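DNA double-strand break repair nuclease NurA (Sulfolobus solfataricus, PDB 2YGK) is a manganese-dependent nuclease that probably acts with the helicase HerA to resect the 5' strand at DNA double-strand breaks. Local coordinates at residues I68-S78 and S90-P100; K139-F149 and K173-Q183. All coordinates share one frame; numbering follows the deposited sequence.

In the fold
Contact 1 comes first along the chain and closes before contact 2 opens; their centres lie about 19 Å apart. It pairs 68-78 with 90-100, the two strands of a beta hairpin at one side of the mixed sheet in this RNase H-clan domain. Contact 2 lays 139-149, which leaves helix 136-140, along helix 171-193. F98 CE1 of contact 1 packs 3.8 Å from M174 CE on helix 171-193, so the hairpin and that helix are in direct contact, with helix 104-123 touching both. Both contacts pass near the manganese held by D58 and D133: the A76 side chain is about 9 Å and that of K139 about 6 Å from it.

Contact 1 of 2, residues I68-S78 and S90-P100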
# COMPACT_ATOMS: atom_id res chain seq x y z
N ILE A 68 -0.57 -16.91 11.91
CA ILE A 68 0.80 -17.19 12.35
C ILE A 68 1.72 -15.95 12.26
O ILE A 68 2.76 -15.90 12.91
CB ILE A 68 1.42 -18.36 11.55
CG1 ILE A 68 2.55 -19.04 12.32
CG2 ILE A 68 1.94 -17.90 10.19
CD1 ILE A 68 2.10 -19.90 13.47
N GLY A 69 1.32 -14.97 11.45
CA GLY A 69 2.00 -13.69 11.33
C GLY A 69 1.97 -13.28 9.87
O GLY A 69 1.12 -13.74 9.13
N ILE A 70 2.93 -12.44 9.47
CA ILE A 70 3.08 -12.00 8.09
C ILE A 70 3.99 -12.96 7.35
O ILE A 70 5.21 -12.93 7.52
CB ILE A 70 3.70 -10.59 7.98
CG1 ILE A 70 3.06 -9.62 8.97
CG2 ILE A 70 3.55 -10.07 6.55
CD1 ILE A 70 1.56 -9.56 8.85
N VAL A 71 3.40 -13.80 6.51
CA VAL A 71 4.16 -14.77 5.75
C VAL A 71 4.70 -14.11 4.50
O VAL A 71 3.91 -13.69 3.68
CB VAL A 71 3.30 -15.96 5.32
CG1 VAL A 71 4.11 -16.93 4.45
CG2 VAL A 71 2.71 -16.68 6.56
N TYR A 72 6.02 -14.02 4.37
CA TYR A 72 6.62 -13.29 3.26
C TYR A 72 7.61 -14.11 2.46
O TYR A 72 8.12 -15.13 2.89
CB TYR A 72 7.35 -12.07 3.77
CG TYR A 72 8.60 -12.42 4.53
CD1 TYR A 72 8.56 -12.65 5.90
CD2 TYR A 72 9.81 -12.56 3.88
CE1 TYR A 72 9.71 -12.98 6.61
CE2 TYR A 72 10.95 -12.88 4.56
CZ TYR A 72 10.90 -13.10 5.94
OH TYR A 72 12.07 -13.43 6.62
N ALA A 73 7.91 -13.58 1.29
CA ALA A 73 8.86 -14.17 0.40
C ALA A 73 9.50 -13.04 -0.36
O ALA A 73 8.82 -12.19 -0.90
CB ALA A 73 8.15 -15.12 -0.53
N VAL A 74 10.82 -13.04 -0.41
CA VAL A 74 11.59 -12.06 -1.16
C VAL A 74 12.51 -12.82 -2.10
O VAL A 74 12.90 -13.98 -1.80
CB VAL A 74 12.48 -11.22 -0.24
CG1 VAL A 74 11.62 -10.28 0.64
CG2 VAL A 74 13.37 -12.14 0.61
N GLY A 75 12.89 -12.18 -3.20
CA GLY A 75 13.81 -12.76 -4.14
C GLY A 75 14.46 -11.70 -5.03
O GLY A 75 13.83 -10.73 -5.41
N ALA A 76 15.72 -11.90 -5.35
CA ALA A 76 16.37 -11.00 -6.28
C ALA A 76 17.19 -11.85 -7.24
O ALA A 76 17.60 -12.97 -6.92
CB ALA A 76 17.23 -9.97 -5.53
N GLU A 77 17.40 -11.31 -8.43
CA GLU A 77 18.15 -11.97 -9.45
C GLU A 77 19.07 -11.00 -10.17
O GLU A 77 18.69 -9.88 -10.46
CB GLU A 77 17.17 -12.57 -10.44
CG GLU A 77 17.81 -13.35 -11.56
CD GLU A 77 16.78 -14.06 -12.39
OE1 GLU A 77 16.19 -13.50 -13.26
OE2 GLU A 77 16.50 -15.21 -12.18
N SER A 78 20.30 -11.43 -10.43
CA SER A 78 21.19 -10.73 -11.34
C SER A 78 21.11 -11.44 -12.71
O SER A 78 20.94 -12.66 -12.79
CB SER A 78 22.65 -10.69 -10.82
OG SER A 78 23.20 -11.99 -10.72
N SER A 90 23.00 -14.98 -10.78
CA SER A 90 22.66 -15.43 -9.44
C SER A 90 21.17 -15.25 -9.17
O SER A 90 20.52 -14.42 -9.79
CB SER A 90 23.44 -14.63 -8.42
OG SER A 90 24.82 -14.68 -8.70
N GLU A 91 20.66 -16.07 -8.26
CA GLU A 91 19.34 -15.92 -7.65
C GLU A 91 19.51 -16.00 -6.13
O GLU A 91 20.29 -16.78 -5.61
CB GLU A 91 18.38 -17.03 -8.08
CG GLU A 91 18.11 -17.13 -9.59
CD GLU A 91 18.99 -18.17 -10.30
OE1 GLU A 91 20.24 -18.20 -10.12
OE2 GLU A 91 18.40 -18.96 -11.07
N ASP A 92 18.77 -15.17 -5.42
CA ASP A 92 18.97 -15.00 -4.00
C ASP A 92 17.60 -14.63 -3.47
O ASP A 92 17.00 -13.67 -3.93
CB ASP A 92 19.97 -13.89 -3.77
CG ASP A 92 20.65 -13.97 -2.42
OD1 ASP A 92 20.08 -14.54 -1.46
OD2 ASP A 92 21.78 -13.44 -2.32
N GLY A 93 17.09 -15.43 -2.53
CA GLY A 93 15.75 -15.22 -1.99
C GLY A 93 15.41 -16.11 -0.81
O GLY A 93 15.81 -17.25 -0.75
N GLN A 94 14.64 -15.54 0.12
CA GLN A 94 14.16 -16.23 1.31
C GLN A 94 12.62 -16.21 1.42
O GLN A 94 11.99 -15.25 1.01
CB GLN A 94 14.77 -15.57 2.55
CG GLN A 94 14.58 -16.37 3.86
CD GLN A 94 15.83 -16.32 4.73
OE1 GLN A 94 16.48 -15.26 4.83
NE2 GLN A 94 16.19 -17.45 5.35
N ILE A 95 12.04 -17.28 1.98
CA ILE A 95 10.66 -17.29 2.51
C ILE A 95 10.70 -17.28 4.03
O ILE A 95 11.58 -17.88 4.63
CB ILE A 95 9.88 -18.56 2.13
CG1 ILE A 95 9.78 -18.71 0.62
CG2 ILE A 95 8.48 -18.52 2.71
CD1 ILE A 95 9.22 -20.06 0.19
N GLY A 96 9.74 -16.63 4.67
CA GLY A 96 9.73 -16.53 6.12
C GLY A 96 8.43 -15.98 6.68
O GLY A 96 7.48 -15.74 5.92
N ILE A 97 8.40 -15.78 8.01
CA ILE A 97 7.27 -15.18 8.71
C ILE A 97 7.73 -14.02 9.58
O ILE A 97 8.66 -14.19 10.33
CB ILE A 97 6.63 -16.21 9.68
CG1 ILE A 97 6.24 -17.49 8.94
CG2 ILE A 97 5.42 -15.61 10.40
CD1 ILE A 97 5.72 -18.60 9.88
N PHE A 98 7.10 -12.86 9.52
CA PHE A 98 7.32 -11.83 10.55
C PHE A 98 6.19 -11.81 11.56
O PHE A 98 5.06 -12.20 11.26
CB PHE A 98 7.43 -10.42 9.97
CG PHE A 98 8.69 -10.16 9.19
CD1 PHE A 98 9.91 -10.70 9.57
CD2 PHE A 98 8.66 -9.32 8.09
CE1 PHE A 98 11.06 -10.43 8.85
CE2 PHE A 98 9.84 -9.04 7.34
CZ PHE A 98 11.03 -9.60 7.72
N LYS A 99 6.52 -11.36 12.77
CA LYS A 99 5.53 -11.08 13.79
C LYS A 99 4.71 -9.89 13.31
O LYS A 99 5.24 -9.04 12.60
CB LYS A 99 6.19 -10.72 15.12
CG LYS A 99 6.99 -11.82 15.75
CD LYS A 99 7.28 -11.52 17.21
CE LYS A 99 8.67 -11.99 17.63
NZ LYS A 99 8.85 -11.86 19.11
N PRO A 100 3.42 -9.84 13.70
CA PRO A 100 2.50 -8.78 13.30
C PRO A 100 3.01 -7.39 13.63
O PRO A 100 3.58 -7.19 14.69
CB PRO A 100 1.25 -9.09 14.13
CG PRO A 100 1.29 -10.53 14.33
CD PRO A 100 2.72 -10.89 14.46
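Y72 and F98 stack face to face across two antiparallel strands, their ring centroids 4.3 Å apart and their planes inclined by 27°. Y72 CE1 sits over the centre of the F98 ring, whereas F98 meets the Y72 ring nearer its rim, which makes the stack offset. With CG placed between the backbone N and the carbonyl carbon (chi1 70°), the tyrosine ring leans across its partner strand, and G96 CA makes a CH-pi contact on the face opposite F98, 3.9 Å from the Y72 ring centroid. A CB on G96 would clash with Y72 OH, so the glycine admits the ring. Replacing the tyrosine by alanine is likely to leave F98 without its stacking partner and open a gap above G96. The strand axes run at 174°, and backbone bonds such as Y72 N to G96 O, 2.7 Å, fix the register. On the opposite face of the sheet, I97 CD1 touches CG2 of I68, which precedes strand 70-82, at 3.9 Å. Strand 54-65 bonds to the far edge of 70-82, helix 104-123 packs against I70, Y72 and V74, helix 313-330 covers I68, V71 and I95, and I16 of the second subunit packs on I97.

Contact 2 of 2, residues K139-F149 and K173-Q183; sequences KIGNKVDIQQF and KMRDLLMLLNQ
F149 and V144 supply most of the apolar contact with helix 171-193. The F149 ring meets D176 edge-on, CZ lying 3.6 Å from D176 CB near the ring plane, while its CE1 comes within 3.6 Å of L177 CD2 and its CE2 approaches L180 CD1 at 3.9 Å. The F149 side chain runs opposite in direction to each of these leucines. V144 divides its methyls: CG2 rests 3.7 Å from M179 CB, and CG1 reaches L180 CG at 4.0 Å while also lying in plane at the F149 ring edge.

The one assigned hydrogen bond across the contact lies toward the other end. Q183 extends its chain so that NE2 donates to I140 O at 3.2 Å, with an N-H...O angle of 149°; the acceptor lies almost in the amide plane, but the donor is tilted 34° from the carbonyl plane. G141, with positive phi, turns the chain out of helix 136-140 here. The chemistry implies mainly apolar attachment, with one side-chain amide bonding to the backbone where that helix ends, just after K139, which is salt-bridged to E116 and hydrogen-bonded to D133 O beside the metal site.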
# COMPACT_ATOMS: atom_id res chain seq x y z
N LYS A 139 16.31 4.19 -3.44
CA LYS A 139 17.12 3.08 -2.90
C LYS A 139 17.87 3.47 -1.64
O LYS A 139 18.07 2.63 -0.74
CB LYS A 139 18.13 2.60 -3.94
CG LYS A 139 17.52 1.93 -5.15
CD LYS A 139 17.20 0.47 -4.91
CE LYS A 139 16.08 -0.06 -5.82
NZ LYS A 139 16.61 -0.98 -6.86
N ILE A 140 18.29 4.73 -1.58
CA ILE A 140 18.98 5.27 -0.42
C ILE A 140 18.07 5.37 0.78
O ILE A 140 18.53 5.21 1.89
CB ILE A 140 19.53 6.67 -0.72
CG1 ILE A 140 20.91 6.56 -1.36
CG2 ILE A 140 19.59 7.54 0.56
CD1 ILE A 140 21.61 7.86 -1.43
N GLY A 141 16.78 5.65 0.55
CA GLY A 141 15.80 5.69 1.63
C GLY A 141 15.90 6.99 2.39
O GLY A 141 16.71 7.84 2.04
N ASN A 142 15.06 7.15 3.42
CA ASN A 142 15.04 8.38 4.23
C ASN A 142 16.13 8.39 5.27
O ASN A 142 16.86 7.43 5.43
CB ASN A 142 13.67 8.56 4.94
CG ASN A 142 12.51 8.80 3.96
OD1 ASN A 142 12.70 9.27 2.82
ND2 ASN A 142 11.28 8.51 4.42
N LYS A 143 16.22 9.50 5.99
CA LYS A 143 17.22 9.70 7.02
C LYS A 143 16.88 8.85 8.27
O LYS A 143 15.70 8.72 8.63
CB LYS A 143 17.29 11.20 7.33
CG LYS A 143 17.47 12.09 6.05
CD LYS A 143 17.91 13.54 6.37
CE LYS A 143 18.29 14.30 5.10
NZ LYS A 143 19.00 15.59 5.39
N VAL A 144 17.89 8.27 8.92
CA VAL A 144 17.71 7.32 10.04
C VAL A 144 18.31 7.72 11.41
O VAL A 144 19.48 8.12 11.52
CB VAL A 144 18.27 5.95 9.66
CG1 VAL A 144 19.03 5.34 10.82
CG2 VAL A 144 17.14 5.02 9.20
N ASP A 145 17.51 7.58 12.47
CA ASP A 145 17.98 7.90 13.81
C ASP A 145 19.07 6.93 14.25
O ASP A 145 18.80 5.76 14.55
CB ASP A 145 16.81 7.87 14.79
CG ASP A 145 17.21 8.34 16.18
OD1 ASP A 145 18.38 8.74 16.38
OD2 ASP A 145 16.33 8.30 17.08
N ILE A 146 20.32 7.43 14.31
CA ILE A 146 21.50 6.58 14.56
C ILE A 146 21.84 6.52 16.02
O ILE A 146 23.00 6.28 16.36
CB ILE A 146 22.79 7.12 13.83
CG1 ILE A 146 23.12 8.55 14.30
CG2 ILE A 146 22.61 7.04 12.28
CD1 ILE A 146 24.64 8.82 14.60
N GLN A 147 20.84 6.74 16.89
CA GLN A 147 21.09 6.91 18.33
C GLN A 147 20.34 5.89 19.19
O GLN A 147 20.64 5.72 20.38
CB GLN A 147 20.68 8.33 18.76
CG GLN A 147 21.30 9.47 17.94
CD GLN A 147 21.09 10.84 18.59
OE1 GLN A 147 20.98 10.96 19.82
NE2 GLN A 147 21.04 11.89 17.74
N GLN A 148 19.36 5.22 18.60
CA GLN A 148 18.67 4.12 19.27
C GLN A 148 19.52 2.85 19.17
O GLN A 148 19.21 1.83 19.79
CB GLN A 148 17.28 3.94 18.64
CG GLN A 148 16.39 5.19 18.78
CD GLN A 148 14.98 5.02 18.18
OE1 GLN A 148 14.81 4.87 16.95
NE2 GLN A 148 13.97 5.07 19.06
N PHE A 149 20.61 2.93 18.39
CA PHE A 149 21.49 1.80 18.10
C PHE A 149 22.72 1.67 19.00
O PHE A 149 23.47 2.63 19.17
CB PHE A 149 21.99 1.89 16.67
CG PHE A 149 20.89 1.88 15.67
CD1 PHE A 149 19.94 0.88 15.68
CD2 PHE A 149 20.81 2.88 14.71
CE1 PHE A 149 18.92 0.88 14.75
CE2 PHE A 149 19.80 2.88 13.77
CZ PHE A 149 18.85 1.89 13.79
N LYS A 173 13.30 -0.73 15.37
CA LYS A 173 14.71 -1.01 15.19
C LYS A 173 15.00 -1.89 13.99
O LYS A 173 16.01 -1.69 13.34
CB LYS A 173 15.32 -1.62 16.45
CG LYS A 173 15.64 -0.58 17.51
CD LYS A 173 16.34 -1.20 18.72
CE LYS A 173 16.63 -0.13 19.74
NZ LYS A 173 17.34 -0.67 20.92
N MSE A 174 14.14 -2.87 13.67
CA MSE A 174 14.39 -3.69 12.49
C MSE A 174 14.25 -2.88 11.16
O MSE A 174 15.15 -2.86 10.32
CB MSE A 174 13.53 -4.96 12.43
CG MSE A 174 13.95 -5.80 11.22
SE MSE A 174 12.97 -7.39 10.82
CE MSE A 174 14.08 -8.27 9.56
N ARG A 175 13.12 -2.20 10.99
CA ARG A 175 12.95 -1.34 9.86
C ARG A 175 14.16 -0.42 9.76
O ARG A 175 14.73 -0.29 8.69
CB ARG A 175 11.67 -0.52 9.95
CG ARG A 175 11.64 0.71 9.01
CD ARG A 175 10.51 1.66 9.36
NE ARG A 175 10.51 1.95 10.79
CZ ARG A 175 10.67 3.15 11.34
NH1 ARG A 175 10.80 4.24 10.59
NH2 ARG A 175 10.68 3.26 12.67
N ASP A 176 14.55 0.19 10.87
CA ASP A 176 15.63 1.18 10.87
C ASP A 176 17.00 0.57 10.60
O ASP A 176 17.79 1.13 9.84
CB ASP A 176 15.62 2.02 12.16
CG ASP A 176 14.58 3.13 12.13
OD1 ASP A 176 13.76 3.18 11.18
OD2 ASP A 176 14.58 3.97 13.05
N LEU A 177 17.28 -0.59 11.19
CA LEU A 177 18.49 -1.32 10.83
C LEU A 177 18.54 -1.69 9.36
O LEU A 177 19.60 -1.62 8.75
CB LEU A 177 18.64 -2.59 11.63
CG LEU A 177 19.31 -2.48 12.98
CD1 LEU A 177 19.49 -3.91 13.53
CD2 LEU A 177 20.65 -1.73 12.91
N LEU A 178 17.42 -2.11 8.79
CA LEU A 178 17.39 -2.46 7.36
C LEU A 178 17.63 -1.24 6.47
O LEU A 178 18.31 -1.33 5.48
CB LEU A 178 16.10 -3.17 6.98
CG LEU A 178 16.02 -4.64 7.40
CD1 LEU A 178 14.57 -5.20 7.44
CD2 LEU A 178 16.90 -5.47 6.51
N MSE A 179 17.07 -0.09 6.86
CA MSE A 179 17.32 1.15 6.14
C MSE A 179 18.81 1.45 6.11
O MSE A 179 19.38 1.73 5.05
CB MSE A 179 16.56 2.29 6.80
CG MSE A 179 15.08 2.24 6.55
SE MSE A 179 14.12 3.68 7.41
CE MSE A 179 14.79 5.16 6.31
N LEU A 180 19.45 1.39 7.28
CA LEU A 180 20.89 1.60 7.37
C LEU A 180 21.67 0.66 6.46
O LEU A 180 22.51 1.09 5.68
CB LEU A 180 21.39 1.43 8.81
CG LEU A 180 21.72 2.70 9.60
CD1 LEU A 180 22.36 2.33 10.93
CD2 LEU A 180 22.66 3.63 8.82
N LEU A 181 21.36 -0.63 6.54
CA LEU A 181 22.00 -1.64 5.69
C LEU A 181 21.98 -1.25 4.21
O LEU A 181 23.00 -1.29 3.51
CB LEU A 181 21.34 -3.01 5.86
CG LEU A 181 22.05 -4.15 5.13
CD1 LEU A 181 23.54 -4.17 5.48
CD2 LEU A 181 21.40 -5.49 5.39
N ASN A 182 20.81 -0.86 3.72
CA ASN A 182 20.73 -0.39 2.35
C ASN A 182 21.65 0.81 2.06
O ASN A 182 22.35 0.82 1.04
CB ASN A 182 19.30 -0.06 2.00
CG ASN A 182 18.40 -1.25 2.10
OD1 ASN A 182 18.86 -2.37 2.11
ND2 ASN A 182 17.11 -1.00 2.15
N GLN A 183 21.69 1.79 2.95
CA GLN A 183 22.55 2.97 2.76
C GLN A 183 24.02 2.58 2.69
O GLN A 183 24.77 3.09 1.86
CB GLN A 183 22.31 4.03 3.85
CG GLN A 183 20.98 4.76 3.72
CD GLN A 183 20.73 5.85 4.78
OE1 GLN A 183 21.42 5.95 5.79
NE2 GLN A 183 19.71 6.66 4.53